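Local structure of arginase, mitochondrial (Medicago truncatula, 6VSS) at residues B[64-69]-B[152-157]; B[158-163]-B[202-207]; B[185-190]-B[219-224]. The protein catalyses the manganese-dependent hydrolysis of L-arginine to urea and L-ornithine, and also turns agmatine into putrescine and urea. One frame throughout, in Å; residues are numbered along the deposited sequence.

Interaction 1: residues B[64-69]-B[152-157]; sequences SSLLGV and RPLVLG
R152 and S65 make the first of five backbone hydrogen bonds that zip strands 64-69 and 152-157 together in parallel: S65 N gives its hydrogen to R152 O at 2.9 Å, somewhat bent. The charged end of R152 leads off to D304, with which it forms a salt bridge. P153, opposite S65, has no N-H, but R152 and L154 on either side of it in sequence make the bonds to strand 64-69, so this pairing loses nothing. At L154 both polar atoms are used: N donates to S65 O at 2.8 Å, and O accepts from L67 N. Its side chain, with CG anti to the backbone N (chi1 -158°), runs alongside that of L66, pointing the same way, and L66 CD2 lies 4.0 Å from L154 CB; L154 CD1 reaches S64 CB. V155 is on the other face of the sheet, where its CG1 meets V69 CG2 at 3.8 Å. L156 repeats the pattern, N bound to L67 O and O receiving V69 N at 2.8 Å in a nearly straight bond, while its CD1 approaches L66 CD1. Such parallel pairing builds the sheet of the arginase alpha/beta fold. Helices 323-339 and 84-92 pack on the face of L154 and L156, helix 131-146 on that of L67 and V69; strand 113-118 pairs with 64-69, and strand 305-311 lies next to 152-157.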
# COMPACT_ATOMS: atom_id res chain seq x y z
N SER B 64 -21.46 15.89 -24.53
CA SER B 64 -20.11 15.88 -23.94
C SER B 64 -19.35 14.68 -24.57
O SER B 64 -19.83 13.52 -24.47
CB SER B 64 -20.16 15.82 -22.40
OG SER B 64 -20.77 16.96 -21.83
N SER B 65 -18.22 14.97 -25.19
CA SER B 65 -17.42 14.07 -26.06
C SER B 65 -15.98 14.03 -25.56
O SER B 65 -15.30 15.11 -25.52
CB SER B 65 -17.54 14.54 -27.47
OG SER B 65 -18.92 14.70 -27.74
N LEU B 66 -15.56 12.86 -25.04
CA LEU B 66 -14.26 12.70 -24.39
C LEU B 66 -13.20 12.70 -25.48
O LEU B 66 -13.22 11.84 -26.35
CB LEU B 66 -14.25 11.41 -23.57
CG LEU B 66 -15.40 11.30 -22.59
CD1 LEU B 66 -15.19 10.16 -21.59
CD2 LEU B 66 -15.56 12.59 -21.86
N LEU B 67 -12.26 13.61 -25.37
CA LEU B 67 -10.98 13.62 -26.12
C LEU B 67 -9.83 13.57 -25.11
O LEU B 67 -9.70 14.50 -24.30
CB LEU B 67 -10.96 14.88 -27.00
CG LEU B 67 -9.75 15.03 -27.91
CD1 LEU B 67 -9.90 14.15 -29.14
CD2 LEU B 67 -9.54 16.49 -28.30
N GLY B 68 -9.12 12.44 -25.09
CA GLY B 68 -7.88 12.22 -24.35
C GLY B 68 -6.71 12.95 -24.99
O GLY B 68 -6.55 12.94 -26.26
N VAL B 69 -5.93 13.62 -24.12
CA VAL B 69 -4.60 14.20 -24.48
C VAL B 69 -3.62 13.70 -23.43
O VAL B 69 -3.42 14.37 -22.41
CB VAL B 69 -4.70 15.73 -24.59
CG1 VAL B 69 -3.41 16.31 -25.11
CG2 VAL B 69 -5.90 16.16 -25.43
N ARG B 152 -19.59 18.34 -28.04
CA ARG B 152 -18.85 19.39 -27.30
C ARG B 152 -17.67 18.72 -26.58
O ARG B 152 -17.88 17.71 -25.92
CB ARG B 152 -19.76 20.22 -26.40
CG ARG B 152 -20.74 21.11 -27.15
CD ARG B 152 -21.40 22.12 -26.24
NE ARG B 152 -22.50 22.75 -26.94
CZ ARG B 152 -23.09 23.88 -26.62
NH1 ARG B 152 -22.71 24.57 -25.56
NH2 ARG B 152 -24.08 24.32 -27.36
N PRO B 153 -16.46 19.27 -26.71
CA PRO B 153 -15.23 18.64 -26.21
C PRO B 153 -15.09 18.70 -24.68
O PRO B 153 -15.06 19.79 -24.11
CB PRO B 153 -14.13 19.48 -26.86
CG PRO B 153 -14.77 20.82 -26.96
CD PRO B 153 -16.16 20.48 -27.47
N LEU B 154 -15.09 17.52 -24.08
CA LEU B 154 -14.70 17.30 -22.66
C LEU B 154 -13.33 16.59 -22.70
O LEU B 154 -13.23 15.43 -23.02
CB LEU B 154 -15.83 16.56 -21.92
CG LEU B 154 -15.81 16.72 -20.40
CD1 LEU B 154 -17.06 16.09 -19.74
CD2 LEU B 154 -14.54 16.07 -19.83
N VAL B 155 -12.27 17.38 -22.57
CA VAL B 155 -10.88 16.89 -22.70
C VAL B 155 -10.44 16.16 -21.43
O VAL B 155 -10.63 16.70 -20.29
CB VAL B 155 -9.96 18.04 -23.13
CG1 VAL B 155 -8.50 17.64 -23.11
CG2 VAL B 155 -10.38 18.57 -24.51
N LEU B 156 -9.82 14.99 -21.58
CA LEU B 156 -9.16 14.31 -20.43
C LEU B 156 -7.65 14.44 -20.56
O LEU B 156 -7.10 14.05 -21.64
CB LEU B 156 -9.51 12.84 -20.43
CG LEU B 156 -10.99 12.53 -20.49
CD1 LEU B 156 -11.12 11.03 -20.56
CD2 LEU B 156 -11.72 13.11 -19.29
N GLY B 157 -7.04 15.11 -19.55
CA GLY B 157 -5.57 15.22 -19.46
C GLY B 157 -5.05 13.99 -18.74
O GLY B 157 -5.83 13.18 -18.21

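Interaction 2: residues B[158-163]-B[202-207]; sequences GDHSIS and SPFARI. With MN (manganese (II) ion), chain J.
A metal-bound imidazole serves as an aromatic partner here: F204 turns its edge to the face of H160, whose ND1 holds a manganese ion at 2.2 Å. The pair is an offset edge-to-face (T-shaped) stack, with planes at 85° and F204 CE2 3.7 Å from H160 NE2. It belongs to the binuclear manganese site of the arginase fold, where D184, D188 and D269 bind the same ion. The imidazole is thus fixed at several points, since NE2 is hydrogen-bonded to S267 OG while F204 leans on one face. With CG anti to its carbonyl carbon and beside the backbone N (chi1 -69°), the F204 ring is swung so that its CE2-CZ edge meets H160. P203, in the first turn of helix 203-209, points CG and CB at the H160 carbonyl, CG 3.5 Å from H160 O. Further along, I207 CD1 touches S163 O at 3.9 Å, and no hydrogen bond links the two segments. The loop bearing H160 is shaped by an Asx turn: D159 OD1 takes S161 OG on its syn lone pair and, nearly head-on to its C-O bond, the backbone N-H of S161, with S161 N 2.9 Å from D159 OD1.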
# COMPACT_ATOMS: atom_id res chain seq x y z
N GLY B 158 -3.73 13.89 -18.68
CA GLY B 158 -2.86 14.93 -19.18
C GLY B 158 -2.60 15.97 -18.12
O GLY B 158 -3.45 16.20 -17.27
N ASP B 159 -1.44 16.61 -18.20
CA ASP B 159 -1.09 17.75 -17.30
C ASP B 159 -1.76 19.03 -17.79
O ASP B 159 -2.39 19.06 -18.89
CB ASP B 159 0.41 17.81 -17.15
CG ASP B 159 1.11 18.45 -18.34
OD1 ASP B 159 0.48 19.31 -18.93
OD2 ASP B 159 2.32 18.07 -18.58
N HIS B 160 -1.69 20.07 -16.97
CA HIS B 160 -2.59 21.21 -17.15
C HIS B 160 -2.19 22.02 -18.38
O HIS B 160 -3.01 22.81 -18.77
CB HIS B 160 -2.71 22.02 -15.84
CG HIS B 160 -4.09 22.57 -15.70
ND1 HIS B 160 -4.64 22.94 -14.49
CD2 HIS B 160 -5.00 22.90 -16.64
CE1 HIS B 160 -5.89 23.34 -14.71
NE2 HIS B 160 -6.11 23.36 -16.00
N SER B 161 -1.02 21.80 -18.99
CA SER B 161 -0.51 22.57 -20.16
C SER B 161 -1.51 22.53 -21.32
O SER B 161 -1.54 23.50 -22.18
CB SER B 161 0.83 22.05 -20.63
OG SER B 161 0.75 20.69 -21.00
N ILE B 162 -2.29 21.46 -21.36
CA ILE B 162 -3.19 21.17 -22.51
C ILE B 162 -4.32 22.21 -22.56
O ILE B 162 -4.84 22.50 -23.65
CB ILE B 162 -3.70 19.72 -22.43
CG1 ILE B 162 -4.63 19.51 -21.25
CG2 ILE B 162 -2.55 18.71 -22.41
CD1 ILE B 162 -5.34 18.24 -21.33
N SER B 163 -4.68 22.85 -21.46
CA SER B 163 -5.86 23.75 -21.44
C SER B 163 -5.59 24.92 -22.39
O SER B 163 -6.52 25.39 -23.02
CB SER B 163 -6.19 24.22 -20.07
OG SER B 163 -6.64 23.18 -19.21
N SER B 202 1.89 27.61 -16.65
CA SER B 202 1.62 28.82 -17.49
C SER B 202 0.43 28.69 -18.44
O SER B 202 0.19 29.62 -19.22
CB SER B 202 2.83 29.16 -18.27
OG SER B 202 3.88 29.35 -17.34
N PRO B 203 -0.40 27.62 -18.44
CA PRO B 203 -1.46 27.56 -19.43
C PRO B 203 -2.26 28.85 -19.40
O PRO B 203 -2.60 29.34 -20.43
CB PRO B 203 -2.30 26.34 -19.06
CG PRO B 203 -1.82 25.90 -17.67
CD PRO B 203 -0.42 26.44 -17.54
N PHE B 204 -2.59 29.35 -18.21
CA PHE B 204 -3.55 30.47 -18.12
C PHE B 204 -2.84 31.80 -18.44
O PHE B 204 -3.53 32.72 -18.82
CB PHE B 204 -4.30 30.44 -16.80
CG PHE B 204 -5.25 29.27 -16.75
CD1 PHE B 204 -6.42 29.29 -17.49
CD2 PHE B 204 -4.89 28.11 -16.10
CE1 PHE B 204 -7.27 28.19 -17.47
CE2 PHE B 204 -5.71 26.99 -16.13
CZ PHE B 204 -6.91 27.04 -16.79
N ALA B 205 -1.52 31.91 -18.28
CA ALA B 205 -0.77 33.08 -18.81
C ALA B 205 -0.90 33.07 -20.34
O ALA B 205 -1.27 34.10 -20.89
CB ALA B 205 0.65 33.06 -18.33
N ARG B 206 -0.69 31.93 -20.99
CA ARG B 206 -0.84 31.81 -22.47
C ARG B 206 -2.25 32.26 -22.85
O ARG B 206 -2.42 33.13 -23.75
CB ARG B 206 -0.54 30.37 -22.90
CG ARG B 206 0.84 29.86 -22.49
CD ARG B 206 2.00 30.58 -23.15
NE ARG B 206 2.52 31.70 -22.36
CZ ARG B 206 3.37 31.63 -21.34
NH1 ARG B 206 3.85 30.47 -20.90
NH2 ARG B 206 3.73 32.74 -20.72
N ILE B 207 -3.25 31.75 -22.14
CA ILE B 207 -4.67 31.95 -22.52
C ILE B 207 -4.94 33.44 -22.41
O ILE B 207 -5.32 34.04 -23.41
CB ILE B 207 -5.61 31.08 -21.66
CG1 ILE B 207 -5.56 29.61 -22.08
CG2 ILE B 207 -7.01 31.62 -21.66
CD1 ILE B 207 -6.07 28.64 -20.99
MN MN J . -3.30 23.29 -12.80
O HOH W 1 -1.75 23.40 -11.43

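Interaction 3: residues B[185-190]-B[219-224]; sequences AHPDLY and VGIRSI. With MN (manganese (II) ion), chain I; MN (manganese (II) ion), chain J.
R222 and A185 meet through both backbone and side chain. R222 N donates to A185 O at 3.0 Å in an almost straight bond (174°), tilted out of the carbonyl plane. The arginine side chain then leaves CB with CG between the backbone N and the carbonyl carbon (chi1 49°) and runs extended to NE. Of its atoms, CG lies only loosely near A185 O, and NE passes A185 CB on its way to a hydrogen bond with E285 O. The guanidinium then presents one face to the alanine methyl: CZ is 3.7 Å from A185 CB, and NH1 is 3.6 Å from it. At the tip, NH1 donates to G220 O at 2.9 Å and to S272 O, while NH2 reaches D271 O. Replacing R222 by an alanine would probably leave G220 O and the carbonyls of D271, S272 and E285 without this donor and open a gap beside the A185 methyl, disturbing the loop that carries H186.

H186 turns its ND1 to one manganese ion at 2.3 Å, and H186 NE2 is hydrogen-bonded to E285 OE2; its CD2 approaches S223 CB. D188 OD2 binds the second manganese, and its OD1 accepts a hydrogen bond from the water shared by both ions. P187, between these two ligands, packs its CG on I224 CG1 at 3.7 Å and on I221 CG2. D188 and S223 are L-ornithine-binding residues, so the contact probably contributes to the wall of that pocket. The metal-binding loop follows strand 178-183, the other segment bends out of strand 213-221, helix 226-234 packs on P187, and N98 of a neighbouring subunit, itself an L-ornithine-binding residue, touches S223, placing the pocket near a subunit boundary.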
# COMPACT_ATOMS: atom_id res chain seq x y z
N ALA B 185 -5.42 23.93 -7.17
CA ALA B 185 -4.57 24.42 -6.05
C ALA B 185 -3.68 25.59 -6.51
O ALA B 185 -3.28 26.42 -5.63
CB ALA B 185 -3.75 23.30 -5.48
N HIS B 186 -3.41 25.70 -7.82
CA HIS B 186 -2.29 26.49 -8.38
C HIS B 186 -2.86 27.42 -9.43
O HIS B 186 -3.70 27.01 -10.21
CB HIS B 186 -1.23 25.62 -9.06
CG HIS B 186 -0.79 24.46 -8.25
ND1 HIS B 186 -1.30 23.15 -8.43
CD2 HIS B 186 0.09 24.41 -7.21
CE1 HIS B 186 -0.73 22.38 -7.48
NE2 HIS B 186 0.14 23.12 -6.74
N PRO B 187 -2.54 28.72 -9.42
CA PRO B 187 -3.14 29.60 -10.42
C PRO B 187 -2.78 29.22 -11.87
O PRO B 187 -3.47 29.68 -12.78
CB PRO B 187 -2.62 31.00 -10.05
CG PRO B 187 -2.23 30.89 -8.56
CD PRO B 187 -1.78 29.45 -8.38
N ASP B 188 -1.66 28.55 -12.09
CA ASP B 188 -1.13 28.26 -13.44
C ASP B 188 -1.03 29.54 -14.28
O ASP B 188 -1.24 29.44 -15.49
CB ASP B 188 -1.98 27.23 -14.16
CG ASP B 188 -1.90 25.83 -13.56
OD1 ASP B 188 -1.03 25.63 -12.67
OD2 ASP B 188 -2.67 24.97 -14.04
N LEU B 189 -0.52 30.63 -13.70
CA LEU B 189 -0.41 31.95 -14.38
C LEU B 189 1.04 32.45 -14.49
O LEU B 189 1.20 33.60 -14.87
CB LEU B 189 -1.27 32.94 -13.59
CG LEU B 189 -2.74 32.92 -13.99
CD1 LEU B 189 -3.60 33.60 -12.93
CD2 LEU B 189 -2.93 33.60 -15.35
N TYR B 190 2.05 31.63 -14.21
CA TYR B 190 3.48 32.01 -14.38
C TYR B 190 3.75 32.53 -15.80
O TYR B 190 3.33 31.89 -16.78
CB TYR B 190 4.39 30.81 -14.24
CG TYR B 190 4.64 30.40 -12.82
CD1 TYR B 190 5.71 30.93 -12.10
CD2 TYR B 190 3.81 29.48 -12.21
CE1 TYR B 190 5.96 30.50 -10.81
CE2 TYR B 190 4.05 29.04 -10.92
CZ TYR B 190 5.12 29.57 -10.22
OH TYR B 190 5.30 29.16 -8.93
N VAL B 219 -10.84 28.75 -8.38
CA VAL B 219 -11.36 28.26 -7.07
C VAL B 219 -10.47 27.13 -6.56
O VAL B 219 -10.16 26.23 -7.32
CB VAL B 219 -12.82 27.83 -7.25
CG1 VAL B 219 -13.43 27.27 -5.97
CG2 VAL B 219 -13.66 28.97 -7.78
N GLY B 220 -10.16 27.15 -5.26
CA GLY B 220 -9.32 26.17 -4.55
C GLY B 220 -7.86 26.60 -4.41
O GLY B 220 -7.06 25.81 -3.91
N ILE B 221 -7.55 27.84 -4.75
CA ILE B 221 -6.16 28.33 -4.83
C ILE B 221 -5.56 28.42 -3.41
O ILE B 221 -6.20 29.03 -2.57
CB ILE B 221 -6.11 29.68 -5.56
CG1 ILE B 221 -6.71 29.57 -6.95
CG2 ILE B 221 -4.68 30.19 -5.58
CD1 ILE B 221 -5.90 28.78 -7.90
N ARG B 222 -4.41 27.78 -3.20
CA ARG B 222 -3.72 27.76 -1.90
C ARG B 222 -2.21 27.70 -2.09
O ARG B 222 -1.55 27.48 -1.13
CB ARG B 222 -4.23 26.60 -1.05
CG ARG B 222 -4.27 25.28 -1.76
CD ARG B 222 -5.15 24.35 -1.02
NE ARG B 222 -4.98 22.98 -1.51
CZ ARG B 222 -5.65 22.39 -2.49
NH1 ARG B 222 -6.54 23.05 -3.21
NH2 ARG B 222 -5.42 21.12 -2.74
N SER B 223 -1.69 28.00 -3.28
CA SER B 223 -0.26 27.83 -3.65
C SER B 223 0.08 28.87 -4.73
O SER B 223 -0.16 28.61 -5.91
CB SER B 223 0.05 26.46 -4.13
OG SER B 223 1.44 26.38 -4.33
N ILE B 224 0.60 30.01 -4.31
CA ILE B 224 0.72 31.17 -5.23
C ILE B 224 1.91 32.00 -4.75
O ILE B 224 2.05 32.27 -3.55
CB ILE B 224 -0.63 31.89 -5.28
CG1 ILE B 224 -0.57 33.14 -6.17
CG2 ILE B 224 -1.14 32.15 -3.88
CD1 ILE B 224 -1.90 33.85 -6.33
MN MN I . -2.69 22.11 -9.97
MN MN J . -3.30 23.29 -12.80
O HOH W 1 -1.75 23.40 -11.43

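Overall arrangement
The three contacts illustrate how an alpha/beta fold carries its metals at the C-terminal ends of its strands and on the loops that follow. Interaction 1 pairs two neighbouring strands of the parallel sheet, and the second runs into the H160 loop of interaction 2, where I162 CD1 packs 3.7 Å from V155 CG1. Interactions 2 and 3, with centres about 12 Å apart, share one manganese ion, bound by both H160 and D188, and the water bridging it to the ion held by H186. They are also tied by backbone: F204 N lies 3.0 Å from D188 O in a probable hydrogen bond. Interactions 1 and 3 reach the same sheet without touching, their nearest atoms about 12 Å apart.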